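Local coordinates for protein putative peptidase (Chlamydophila abortus, PDB 3CE2) that probably acts as a zinc-dependent oligopeptidase of the M3B family that degrades a variety of small bioactive peptides, at residues Asn274-Thr279 with Tyr534-Ala539; Ser342-Glu347 with Asn561-Phe566; Tyr395-Ile400 with Met438-Ser443; Leu549-Asn554 with Ser582-Gly587. All coordinates share one frame; numbering follows the deposited sequence.

Contact 1 of 4, residues Asn274-Thr279 with Tyr534-Ala539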
loop_
_atom_site.group_PDB
_atom_site.type_symbol
_atom_site.label_atom_id
_atom_site.label_comp_id
_atom_site.label_asym_id
_atom_site.label_seq_id
_atom_site.Cartn_x
_atom_site.Cartn_y
_atom_site.Cartn_z
ATOM N N ASN A 274 -7.865 -11.221 -6.792
ATOM C CA ASN A 274 -6.877 -11.865 -5.940
ATOM C C ASN A 274 -7.342 -13.197 -5.394
ATOM O O ASN A 274 -6.661 -13.806 -4.566
ATOM C CB ASN A 274 -6.562 -10.962 -4.765
ATOM C CG ASN A 274 -5.547 -9.921 -5.105
ATOM O OD1 ASN A 274 -5.587 -8.811 -4.569
ATOM N ND2 ASN A 274 -4.606 -10.268 -5.992
ATOM N N ASN A 275 -8.518 -13.629 -5.836
ATOM C CA ASN A 275 -9.071 -14.888 -5.391
ATOM C C ASN A 275 -9.214 -15.003 -3.868
ATOM O O ASN A 275 -8.837 -16.014 -3.277
ATOM C CB ASN A 275 -8.201 -16.023 -5.874
ATOM C CG ASN A 275 -8.907 -17.331 -5.778
ATOM O OD1 ASN A 275 -10.127 -17.356 -5.628
ATOM N ND2 ASN A 275 -8.165 -18.430 -5.849
ATOM N N ILE A 276 -9.766 -13.981 -3.227
ATOM C CA ILE A 276 -9.936 -14.021 -1.790
ATOM C C ILE A 276 -11.363 -14.450 -1.419
ATOM O O ILE A 276 -12.339 -13.907 -1.938
ATOM C CB ILE A 276 -9.650 -12.653 -1.192
ATOM C CG1 ILE A 276 -8.370 -12.070 -1.818
ATOM C CG2 ILE A 276 -9.617 -12.716 0.354
ATOM C CD1 ILE A 276 -7.143 -12.375 -1.071
ATOM N N PRO A 277 -11.490 -15.458 -0.541
ATOM C CA PRO A 277 -12.822 -15.869 -0.107
ATOM C C PRO A 277 -13.418 -14.770 0.758
ATOM O O PRO A 277 -12.709 -14.185 1.575
ATOM C CB PRO A 277 -12.555 -17.134 0.745
ATOM C CG PRO A 277 -11.154 -17.513 0.467
ATOM C CD PRO A 277 -10.429 -16.262 0.087
ATOM N N THR A 278 -14.708 -14.498 0.593
ATOM C CA THR A 278 -15.334 -13.424 1.355
ATOM C C THR A 278 -15.166 -13.702 2.840
ATOM O O THR A 278 -15.159 -12.780 3.670
ATOM C CB THR A 278 -16.834 -13.274 1.056
ATOM O OG1 THR A 278 -17.560 -14.260 1.790
ATOM C CG2 THR A 278 -17.127 -13.416 -0.434
ATOM N N THR A 279 -15.008 -14.969 3.188
ATOM C CA THR A 279 -14.969 -15.279 4.604
ATOM C C THR A 279 -13.729 -14.695 5.259
ATOM O O THR A 279 -13.716 -14.405 6.446
ATOM C CB THR A 279 -15.072 -16.783 4.872
ATOM O OG1 THR A 279 -13.903 -17.440 4.363
ATOM C CG2 THR A 279 -16.322 -17.347 4.193
ATOM N N TYR A 534 -10.301 -1.929 -0.713
ATOM C CA TYR A 534 -8.896 -2.243 -0.699
ATOM C C TYR A 534 -8.276 -1.978 0.664
ATOM O O TYR A 534 -7.295 -2.624 1.051
ATOM C CB TYR A 534 -8.151 -1.571 -1.868
ATOM C CG TYR A 534 -7.626 -0.190 -1.604
ATOM C CD1 TYR A 534 -6.339 -0.017 -1.100
ATOM C CD2 TYR A 534 -8.397 0.936 -1.902
ATOM C CE1 TYR A 534 -5.817 1.240 -0.840
ATOM C CE2 TYR A 534 -7.917 2.252 -1.671
ATOM N N VAL A 535 -8.884 -1.058 1.405
ATOM C CA VAL A 535 -8.440 -0.736 2.760
ATOM C C VAL A 535 -8.199 -1.935 3.709
ATOM O O VAL A 535 -7.209 -1.951 4.458
ATOM C CB VAL A 535 -9.333 0.357 3.398
ATOM C CG1 VAL A 535 -9.319 0.278 4.882
ATOM C CG2 VAL A 535 -8.854 1.731 2.964
ATOM N N TYR A 536 -9.045 -2.958 3.659
ATOM C CA TYR A 536 -8.774 -4.151 4.482
ATOM C C TYR A 536 -7.355 -4.678 4.276
ATOM O O TYR A 536 -6.745 -5.195 5.210
ATOM C CB TYR A 536 -9.822 -5.259 4.279
ATOM C CG TYR A 536 -9.573 -6.135 3.090
ATOM C CD1 TYR A 536 -9.104 -7.435 3.254
ATOM C CD2 TYR A 536 -9.801 -5.667 1.796
ATOM C CE1 TYR A 536 -8.853 -8.262 2.140
ATOM C CE2 TYR A 536 -9.555 -6.466 0.688
ATOM C CZ TYR A 536 -9.080 -7.767 0.866
ATOM O OH TYR A 536 -8.834 -8.567 -0.228
ATOM N N GLN A 537 -6.807 -4.510 3.072
ATOM C CA GLN A 537 -5.455 -5.005 2.791
ATOM C C GLN A 537 -4.385 -4.339 3.648
ATOM O O GLN A 537 -3.297 -4.881 3.808
ATOM C CB GLN A 537 -5.085 -4.853 1.319
ATOM C CG GLN A 537 -6.158 -5.281 0.338
ATOM C CD GLN A 537 -5.703 -5.143 -1.105
ATOM O OE1 GLN A 537 -4.667 -4.555 -1.375
ATOM N NE2 GLN A 537 -6.471 -5.688 -2.034
ATOM N N TYR A 538 -4.663 -3.164 4.196
ATOM C CA TYR A 538 -3.672 -2.546 5.095
ATOM C C TYR A 538 -3.544 -3.386 6.342
ATOM O O TYR A 538 -2.452 -3.656 6.825
ATOM C CB TYR A 538 -4.069 -1.125 5.497
ATOM C CG TYR A 538 -4.027 -0.115 4.367
ATOM C CD1 TYR A 538 -3.243 -0.332 3.231
ATOM C CD2 TYR A 538 -4.752 1.067 4.445
ATOM C CE1 TYR A 538 -3.199 0.603 2.194
ATOM C CE2 TYR A 538 -4.705 2.010 3.427
ATOM C CZ TYR A 538 -3.933 1.773 2.308
ATOM O OH TYR A 538 -3.904 2.712 1.304
ATOM N N ALA A 539 -4.700 -3.804 6.837
ATOM C CA ALA A 539 -4.823 -4.636 8.015
ATOM C C ALA A 539 -4.252 -6.050 7.827
ATOM O O ALA A 539 -3.477 -6.541 8.656
ATOM C CB ALA A 539 -6.270 -4.709 8.392
#
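I276 and Y536 reach for each other from opposite directions, and they meet where CG1 of I276 lies 3.9 Å from the phenolic OH of Y536. The tyrosine CG is set between the backbone N and the carbonyl carbon (chi1 83°), which swings the ring toward the loop 274-279. One face of that ring is backed by the next residue, with Q537 CG about 3.6 Å above the plane and displaced toward the rim.

The side chains of N274 and Q537 cross at about a right angle, their amide planes 50° apart, and N274 OD1 stays 4.1 Å from Q537 NE2, as neighbours rather than bonded partners. The Q537 side chain is about 8 Å from that of the zinc ligand E430 and about 13 Å from the bound zinc ion, near the site without touching it. N275, with positive phi, is the C-prime residue of the Schellman motif closing helix 266-271, and I276, just after it, points toward 534-539.

The contact thus bridges the linker between helices 266-271 and 278-289 and the beginning of helix 536-553. Y536 also meets the ring of Y281 and rests on L271, while I276 packs on F427 and on L576 of helix 575-581.

Contact 2 of 4, residues Ser342-Glu347 with Asn561-Phe566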
loop_
_atom_site.group_PDB
_atom_site.type_symbol
_atom_site.label_atom_id
_atom_site.label_comp_id
_atom_site.label_asym_id
_atom_site.label_seq_id
_atom_site.Cartn_x
_atom_site.Cartn_y
_atom_site.Cartn_z
ATOM N N SER A 342 19.119 -8.024 12.615
ATOM C CA SER A 342 19.839 -9.310 12.719
ATOM C C SER A 342 18.969 -10.584 12.853
ATOM O O SER A 342 19.347 -11.650 12.370
ATOM C CB SER A 342 20.961 -9.288 13.783
ATOM O OG SER A 342 20.465 -9.068 15.091
ATOM N N PRO A 343 17.805 -10.494 13.505
ATOM C CA PRO A 343 16.991 -11.711 13.477
ATOM C C PRO A 343 16.580 -12.151 12.065
ATOM O O PRO A 343 16.047 -13.245 11.903
ATOM C CB PRO A 343 15.762 -11.333 14.295
ATOM C CG PRO A 343 16.230 -10.227 15.173
ATOM C CD PRO A 343 17.187 -9.438 14.318
ATOM N N LEU A 344 16.814 -11.323 11.050
ATOM C CA LEU A 344 16.509 -11.741 9.688
ATOM C C LEU A 344 17.668 -12.524 9.096
ATOM O O LEU A 344 17.613 -12.988 7.948
ATOM C CB LEU A 344 16.165 -10.547 8.819
ATOM C CG LEU A 344 14.908 -9.788 9.237
ATOM C CD1 LEU A 344 14.600 -8.731 8.224
ATOM C CD2 LEU A 344 13.740 -10.723 9.374
ATOM N N GLY A 345 18.721 -12.682 9.888
ATOM C CA GLY A 345 19.829 -13.519 9.475
ATOM C C GLY A 345 20.992 -12.784 8.844
ATOM O O GLY A 345 20.827 -11.749 8.191
ATOM N N THR A 346 22.180 -13.344 9.048
ATOM C CA THR A 346 23.422 -12.815 8.504
ATOM C C THR A 346 23.286 -12.457 7.032
ATOM O O THR A 346 23.738 -11.398 6.595
ATOM C CB THR A 346 24.560 -13.851 8.668
ATOM O OG1 THR A 346 24.766 -14.079 10.056
ATOM C CG2 THR A 346 25.852 -13.349 8.073
ATOM N N GLU A 347 22.663 -13.342 6.266
ATOM C CA GLU A 347 22.645 -13.164 4.828
ATOM C C GLU A 347 21.799 -11.984 4.394
ATOM O O GLU A 347 22.249 -11.195 3.574
ATOM C CB GLU A 347 22.193 -14.443 4.140
ATOM C CG GLU A 347 22.941 -15.661 4.652
ATOM C CD GLU A 347 23.248 -16.640 3.539
ATOM O OE1 GLU A 347 23.150 -16.235 2.358
ATOM O OE2 GLU A 347 23.586 -17.807 3.837
ATOM N N ASN A 561 13.089 -19.179 7.705
ATOM C CA ASN A 561 13.168 -19.730 6.353
ATOM C C ASN A 561 11.915 -19.444 5.596
ATOM O O ASN A 561 11.942 -19.124 4.418
ATOM C CB ASN A 561 13.429 -21.228 6.365
ATOM C CG ASN A 561 14.846 -21.539 6.751
ATOM O OD1 ASN A 561 15.784 -21.099 6.087
ATOM N ND2 ASN A 561 15.019 -22.252 7.861
ATOM N N SER A 562 10.809 -19.547 6.301
ATOM C CA SER A 562 9.515 -19.302 5.721
ATOM C C SER A 562 9.330 -17.859 5.239
ATOM O O SER A 562 8.834 -17.617 4.124
ATOM C CB SER A 562 8.435 -19.719 6.704
ATOM O OG SER A 562 8.210 -21.119 6.578
ATOM N N TYR A 563 9.748 -16.902 6.059
ATOM C CA TYR A 563 9.604 -15.521 5.663
ATOM C C TYR A 563 10.468 -15.315 4.433
ATOM O O TYR A 563 10.028 -14.721 3.449
ATOM C CB TYR A 563 10.013 -14.581 6.780
ATOM C CG TYR A 563 9.929 -13.117 6.407
ATOM C CD1 TYR A 563 8.740 -12.558 5.984
ATOM C CD2 TYR A 563 11.034 -12.288 6.511
ATOM C CE1 TYR A 563 8.662 -11.241 5.641
ATOM C CE2 TYR A 563 10.951 -10.945 6.187
ATOM C CZ TYR A 563 9.764 -10.438 5.757
ATOM O OH TYR A 563 9.677 -9.110 5.422
ATOM N N LEU A 564 11.684 -15.855 4.486
ATOM C CA LEU A 564 12.625 -15.703 3.401
ATOM C C LEU A 564 12.055 -16.309 2.136
ATOM O O LEU A 564 12.187 -15.714 1.048
ATOM C CB LEU A 564 13.975 -16.310 3.771
ATOM C CG LEU A 564 15.076 -15.363 4.334
ATOM C CD1 LEU A 564 14.620 -13.945 4.714
ATOM C CD2 LEU A 564 15.832 -15.974 5.515
ATOM N N ASN A 565 11.388 -17.462 2.271
ATOM C CA ASN A 565 10.758 -18.131 1.116
ATOM C C ASN A 565 9.613 -17.296 0.570
ATOM O O ASN A 565 9.384 -17.231 -0.653
ATOM C CB ASN A 565 10.220 -19.504 1.479
ATOM C CG ASN A 565 11.308 -20.560 1.576
ATOM O OD1 ASN A 565 12.483 -20.299 1.312
ATOM N ND2 ASN A 565 10.912 -21.770 1.967
ATOM N N PHE A 566 8.896 -16.641 1.475
ATOM C CA PHE A 566 7.863 -15.729 1.050
ATOM C C PHE A 566 8.477 -14.601 0.184
ATOM O O PHE A 566 7.977 -14.256 -0.865
ATOM C CB PHE A 566 7.155 -15.169 2.277
ATOM C CG PHE A 566 6.453 -13.892 2.020
ATOM C CD1 PHE A 566 5.201 -13.885 1.453
ATOM C CD2 PHE A 566 7.045 -12.693 2.343
ATOM C CE1 PHE A 566 4.543 -12.692 1.215
ATOM C CE2 PHE A 566 6.398 -11.503 2.107
ATOM C CZ PHE A 566 5.145 -11.499 1.538
#
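The ring of Y563 receives L344 obliquely: the methyl CD2 of L344 lies beside the CD2/CE2 side of the ring, 4.2 Å from each of Y563 CD2 and CE2. The ring of F548 meets Y563 with the planes inclined at about 55°. The other aromatic group of helix 559-567, F566, belongs to a different side of the helix: at its edge, and in the ring plane, lies the backbone oxygen of Y563, and the rings of H409 and F548 are its aromatic neighbours.

Y563 reaches L344 because its CG is anti to the backbone N (chi1 178°), which sends the ring out from the helix, with its CD2/CE2 side along the leucine. The leucine makes the approach with the end of its chain. L564 adds a second point of contact, placing its methyl CD2 4.2 Å from the carbonyl oxygen of L344. Between the 3-10 turn 342-344 and helix 345-357, G345 takes a positive phi of 96°, and its N is bonded to S342 O at 2.8 Å, closing the turn that carries L344.

No hydrogen bond crosses the interface; it is van der Waals packing of the 3-10 turn 342-344 on helix 559-567. L344 also leans on N436 and L439, and Y563 on A432 and L435, all of helix 431-447. That helix directly follows the zinc ligand E430, and the Y563 side chain is about 9 Å from that of H406, another ligand, within the helical packing around the metal site of an M3 metallopeptidase.

Contact 3 of 4, residues Tyr395-Ile400 with Met438-Ser443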
loop_
_atom_site.group_PDB
_atom_site.type_symbol
_atom_site.label_atom_id
_atom_site.label_comp_id
_atom_site.label_asym_id
_atom_site.label_seq_id
_atom_site.Cartn_x
_atom_site.Cartn_y
_atom_site.Cartn_z
ATOM N N TYR A 395 13.135 9.080 12.370
ATOM C CA TYR A 395 12.199 8.872 11.273
ATOM C C TYR A 395 12.934 8.452 9.996
ATOM O O TYR A 395 12.531 7.500 9.339
ATOM C CB TYR A 395 11.363 10.121 11.004
ATOM C CG TYR A 395 10.498 9.971 9.774
ATOM C CD1 TYR A 395 9.312 9.206 9.809
ATOM C CD2 TYR A 395 10.871 10.565 8.565
ATOM C CE1 TYR A 395 8.502 9.050 8.659
ATOM C CE2 TYR A 395 10.088 10.415 7.409
ATOM C CZ TYR A 395 8.904 9.659 7.457
ATOM O OH TYR A 395 8.147 9.520 6.299
ATOM N N ASP A 396 14.010 9.160 9.660
ATOM C CA ASP A 396 14.884 8.794 8.536
ATOM C C ASP A 396 15.330 7.335 8.585
ATOM O O ASP A 396 15.173 6.586 7.616
ATOM C CB ASP A 396 16.143 9.665 8.511
ATOM C CG ASP A 396 15.917 11.028 7.883
ATOM O OD1 ASP A 396 15.734 11.097 6.652
ATOM O OD2 ASP A 396 15.968 12.037 8.624
ATOM N N VAL A 397 15.913 6.941 9.712
ATOM C CA VAL A 397 16.408 5.583 9.880
ATOM C C VAL A 397 15.324 4.562 9.538
ATOM O O VAL A 397 15.573 3.611 8.799
ATOM C CB VAL A 397 16.925 5.350 11.303
ATOM C CG1 VAL A 397 17.522 3.968 11.426
ATOM C CG2 VAL A 397 17.965 6.398 11.650
ATOM N N SER A 398 14.112 4.779 10.034
ATOM C CA SER A 398 13.044 3.823 9.786
ATOM C C SER A 398 12.588 3.818 8.310
ATOM O O SER A 398 12.078 2.811 7.801
ATOM C CB SER A 398 11.862 4.085 10.716
ATOM O OG SER A 398 10.963 4.943 10.062
ATOM N N VAL A 399 12.781 4.938 7.626
ATOM C CA VAL A 399 12.478 5.011 6.205
ATOM C C VAL A 399 13.464 4.117 5.427
ATOM O O VAL A 399 13.086 3.420 4.480
ATOM C CB VAL A 399 12.477 6.488 5.705
ATOM C CG1 VAL A 399 12.520 6.558 4.200
ATOM C CG2 VAL A 399 11.240 7.201 6.215
ATOM N N ILE A 400 14.725 4.112 5.850
ATOM C CA ILE A 400 15.674 3.140 5.321
ATOM C C ILE A 400 15.193 1.714 5.607
ATOM O O ILE A 400 15.234 0.863 4.717
ATOM C CB ILE A 400 17.041 3.288 5.960
ATOM C CG1 ILE A 400 17.671 4.605 5.579
ATOM C CG2 ILE A 400 17.957 2.155 5.543
ATOM C CD1 ILE A 400 18.984 4.812 6.284
ATOM N N MET A 438 8.827 -2.611 12.206
ATOM C CA MET A 438 8.486 -3.194 13.508
ATOM C C MET A 438 9.678 -3.835 14.197
ATOM O O MET A 438 9.912 -3.620 15.375
ATOM C CB MET A 438 7.334 -4.189 13.354
ATOM C CG MET A 438 6.016 -3.511 12.963
ATOM S SD MET A 438 5.326 -2.548 14.330
ATOM C CE MET A 438 4.816 -1.049 13.511
ATOM N N LEU A 439 10.432 -4.617 13.446
ATOM C CA LEU A 439 11.669 -5.202 13.917
ATOM C C LEU A 439 12.612 -4.138 14.459
ATOM O O LEU A 439 13.182 -4.299 15.528
ATOM C CB LEU A 439 12.343 -5.929 12.761
ATOM C CG LEU A 439 13.551 -6.820 13.059
ATOM C CD1 LEU A 439 13.466 -7.524 14.441
ATOM C CD2 LEU A 439 13.728 -7.826 11.911
ATOM N N LEU A 440 12.807 -3.060 13.707
ATOM C CA LEU A 440 13.708 -1.994 14.141
ATOM C C LEU A 440 13.310 -1.465 15.536
ATOM O O LEU A 440 14.126 -1.448 16.454
ATOM C CB LEU A 440 13.715 -0.880 13.107
ATOM C CG LEU A 440 14.311 0.463 13.505
ATOM C CD1 LEU A 440 15.803 0.400 13.468
ATOM C CD2 LEU A 440 13.822 1.572 12.582
ATOM N N MET A 441 12.056 -1.042 15.690
ATOM C CA MET A 441 11.520 -0.656 16.995
ATOM C C MET A 441 11.659 -1.770 18.058
ATOM O O MET A 441 12.103 -1.527 19.175
ATOM C CB MET A 441 10.062 -0.209 16.876
ATOM C CG MET A 441 9.852 1.188 16.309
ATOM S SD MET A 441 8.089 1.442 15.924
ATOM C CE MET A 441 8.208 2.804 14.767
ATOM N N ASP A 442 11.299 -2.990 17.719
ATOM C CA ASP A 442 11.504 -4.081 18.651
ATOM C C ASP A 442 12.934 -4.164 19.169
ATOM O O ASP A 442 13.160 -4.275 20.372
ATOM C CB ASP A 442 11.145 -5.409 18.022
ATOM C CG ASP A 442 11.176 -6.532 19.028
ATOM O OD1 ASP A 442 10.251 -6.556 19.860
ATOM O OD2 ASP A 442 12.115 -7.370 19.003
ATOM N N SER A 443 13.898 -4.128 18.258
ATOM C CA SER A 443 15.302 -4.238 18.623
ATOM C C SER A 443 15.792 -3.044 19.412
ATOM O O SER A 443 16.619 -3.203 20.308
ATOM C CB SER A 443 16.175 -4.396 17.386
ATOM O OG SER A 443 15.940 -5.642 16.764
#
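L440 leaves helix 431-447 with its first side-chain bond aimed at S398 and V397 of helix 394-416. CG stands anti to the backbone N (chi1 165°), which extends the chain toward the facing helix. From CG, which lies 5.2 Å from both S398 CB and V397 CG1, the side chain forks, and the two methyls divide the facing surface between them. CD2 settles against the serine, 3.7 Å from S398 CA and equally 3.7 Å from S398 CB, so it rests on the hydrocarbon part of that residue. CD1 lies a more distant 4.5 Å from V397 CG1.

The small serine is consistent with the close approach of the backbones: the CA atoms of S398 and L440 are 7.3 Å apart. Its hydroxyl is occupied within its own helix, where S398 OG donates to Y395 O over 3.1 Å, tilted 20° from the carbonyl plane. Y395 O also takes the backbone N of V399, so two donors share one carbonyl, and the polar end of the serine is satisfied without involving L440. V397 is enclosed further by L336 and I337 of helix 330-340, and L440 touches S340 of that helix.

Helix 394-416 carries the zinc ligands H402 and H406 in an HExxH sequence, and E430, the third protein ligand seen, precedes helix 431-447. HExxH with a downstream glutamate is the gluzincin arrangement, as in the M3 family, and this contact packs the two helices beside it, the S398 side chain standing about 6 Å from that of H402 and about 11 Å from the zinc ion.

Contact 4 of 4, residues Leu549-Asn554 with Ser582-Gly587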
loop_
_atom_site.group_PDB
_atom_site.type_symbol
_atom_site.label_atom_id
_atom_site.label_comp_id
_atom_site.label_asym_id
_atom_site.label_seq_id
_atom_site.Cartn_x
_atom_site.Cartn_y
_atom_site.Cartn_z
ATOM N N LEU A 549 6.836 -11.843 11.993
ATOM C CA LEU A 549 7.805 -11.287 12.940
ATOM C C LEU A 549 7.798 -11.994 14.303
ATOM O O LEU A 549 8.856 -12.326 14.854
ATOM C CB LEU A 549 7.586 -9.773 13.100
ATOM C CG LEU A 549 8.548 -9.112 14.069
ATOM C CD1 LEU A 549 9.997 -9.383 13.672
ATOM C CD2 LEU A 549 8.263 -7.622 14.171
ATOM N N GLU A 550 6.606 -12.230 14.844
ATOM C CA GLU A 550 6.473 -12.880 16.146
ATOM C C GLU A 550 7.109 -14.278 16.132
ATOM O O GLU A 550 7.872 -14.625 17.031
ATOM C CB GLU A 550 5.002 -12.953 16.540
ATOM C CG GLU A 550 4.721 -13.641 17.883
ATOM C CD GLU A 550 4.983 -12.746 19.088
ATOM O OE1 GLU A 550 5.611 -11.667 18.932
ATOM O OE2 GLU A 550 4.551 -13.128 20.196
ATOM N N LYS A 551 6.816 -15.061 15.099
ATOM C CA LYS A 551 7.433 -16.364 14.941
ATOM C C LYS A 551 8.951 -16.246 14.902
ATOM O O LYS A 551 9.657 -17.066 15.486
ATOM C CB LYS A 551 6.933 -17.049 13.672
ATOM C CG LYS A 551 5.463 -17.423 13.704
ATOM C CD LYS A 551 4.992 -18.112 12.402
ATOM C CE LYS A 551 3.663 -18.824 12.668
ATOM N NZ LYS A 551 2.747 -18.871 11.496
ATOM N N ILE A 552 9.459 -15.219 14.225
ATOM C CA ILE A 552 10.894 -15.085 14.082
ATOM C C ILE A 552 11.515 -14.703 15.413
ATOM O O ILE A 552 12.564 -15.222 15.778
ATOM C CB ILE A 552 11.272 -14.061 12.986
ATOM C CG1 ILE A 552 11.079 -14.677 11.607
ATOM C CG2 ILE A 552 12.730 -13.576 13.153
ATOM C CD1 ILE A 552 10.805 -13.649 10.530
ATOM N N LEU A 553 10.889 -13.793 16.152
ATOM C CA LEU A 553 11.480 -13.402 17.448
ATOM C C LEU A 553 11.416 -14.509 18.521
ATOM O O LEU A 553 12.067 -14.422 19.545
ATOM C CB LEU A 553 10.877 -12.103 17.973
ATOM C CG LEU A 553 11.084 -10.881 17.083
ATOM C CD1 LEU A 553 10.085 -9.740 17.424
ATOM C CD2 LEU A 553 12.541 -10.409 17.146
ATOM N N ASN A 554 10.635 -15.550 18.269
ATOM C CA ASN A 554 10.514 -16.665 19.200
ATOM C C ASN A 554 11.136 -17.968 18.704
ATOM O O ASN A 554 11.030 -19.004 19.368
ATOM C CB ASN A 554 9.044 -16.888 19.511
ATOM C CG ASN A 554 8.490 -15.815 20.397
ATOM O OD1 ASN A 554 9.131 -15.406 21.369
ATOM N ND2 ASN A 554 7.297 -15.339 20.070
ATOM N N SER A 582 4.023 -20.346 3.015
ATOM C CA SER A 582 4.967 -19.779 3.986
ATOM C C SER A 582 4.541 -19.912 5.447
ATOM O O SER A 582 5.136 -19.279 6.325
ATOM C CB SER A 582 5.197 -18.305 3.685
ATOM O OG SER A 582 5.747 -18.132 2.399
ATOM N N GLY A 583 3.509 -20.717 5.706
ATOM C CA GLY A 583 3.051 -21.003 7.079
ATOM C C GLY A 583 2.003 -20.068 7.655
ATOM O O GLY A 583 1.647 -20.194 8.820
ATOM N N LEU A 584 1.519 -19.112 6.859
ATOM C CA LEU A 584 0.442 -18.229 7.292
ATOM C C LEU A 584 -0.845 -18.628 6.613
ATOM O O LEU A 584 -1.011 -18.404 5.432
ATOM C CB LEU A 584 0.748 -16.777 6.946
ATOM C CG LEU A 584 1.392 -16.012 8.094
ATOM C CD1 LEU A 584 2.620 -16.777 8.589
ATOM C CD2 LEU A 584 1.763 -14.604 7.687
ATOM N N ASP A 585 -1.767 -19.222 7.344
ATOM C CA ASP A 585 -3.018 -19.572 6.724
ATOM C C ASP A 585 -4.106 -18.567 7.099
ATOM O O ASP A 585 -4.755 -18.691 8.148
ATOM C CB ASP A 585 -3.417 -20.989 7.113
ATOM C CG ASP A 585 -4.595 -21.506 6.308
ATOM O OD1 ASP A 585 -5.365 -20.689 5.743
ATOM O OD2 ASP A 585 -4.749 -22.746 6.260
ATOM N N MET A 586 -4.294 -17.568 6.239
ATOM C CA MET A 586 -5.256 -16.504 6.500
ATOM C C MET A 586 -6.662 -17.070 6.473
ATOM O O MET A 586 -7.604 -16.413 6.885
ATOM C CB MET A 586 -5.135 -15.381 5.470
ATOM C CG MET A 586 -3.726 -14.863 5.243
ATOM S SD MET A 586 -3.021 -14.043 6.692
ATOM C CE MET A 586 -4.052 -12.570 6.816
ATOM N N GLY A 587 -6.806 -18.292 5.977
ATOM C CA GLY A 587 -8.095 -18.973 6.025
ATOM C C GLY A 587 -8.416 -19.400 7.454
ATOM O O GLY A 587 -9.531 -19.826 7.756
#
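K551 extends from helix 536-553 to the loop 582-587, where its ammonium nitrogen NZ lies 3.2 Å from the carbonyl oxygen of G583, a weak hydrogen bond. The same NZ has an apolar neighbour, L584 CD1, at 3.6 Å. The lysine and leucine side chains run antiparallel alongside one another, and of the two it is the lysine that reaches a backbone atom, G583 O.

What brings the ammonium group there is the shape of the lysine: CG is anti to the carbonyl carbon, the chain then runs straight, and a bend in the last torsion (chi4 148°) sets the position of NZ. K551 also touches A559 of helix 559-567. On the loop side, L584 is anchored by A544, C547 and F548 of helix 536-553, so the leucine packs on the same helix that supplies the lysine.

A further shell shapes the loop itself. G583, with phi near 90°, is the C-prime residue of the Schellman motif that ends helix 575-581, and its carbonyl is thus offered just past a helix C-terminus, where a positive charge would probably be welcome. Further on, D585 OD1 accepts the backbone N of G587 at 2.8 Å, an Asx turn that redirects the chain before helix 590-607. S582 is buried against F548 and F566, and its OG is bonded to I578 O.

Away from the annotated metal sites, this is a lysine reaching over to the Schellman-capped end of a neighbouring helix, joining helix 536-553 to the connection between helices 575-581 and 590-607.

Overall arrangement
All four contacts lie in the M3 peptidase family region, and helix 536-553 ties them together: contacts 1 and 4 both use it, 18 Å apart between centres, contact 3 touches it through M438 and L439 on L549, and its I552 packs on P343 and Y563 of contact 2. Contacts 2 and 4 are the closest pair, with centres 12 Å apart, and meet directly at F566 and S582. L344 against L439 links contacts 2 and 3, whose centres are about 17 Å apart. Along the chain, contact 3 falls between the segments of contacts 1 and 2, which interleave, as do contacts 2 and 4. Contacts 1, 2 and 3 approach the zinc site without touching the metal; contact 4 lies away from it.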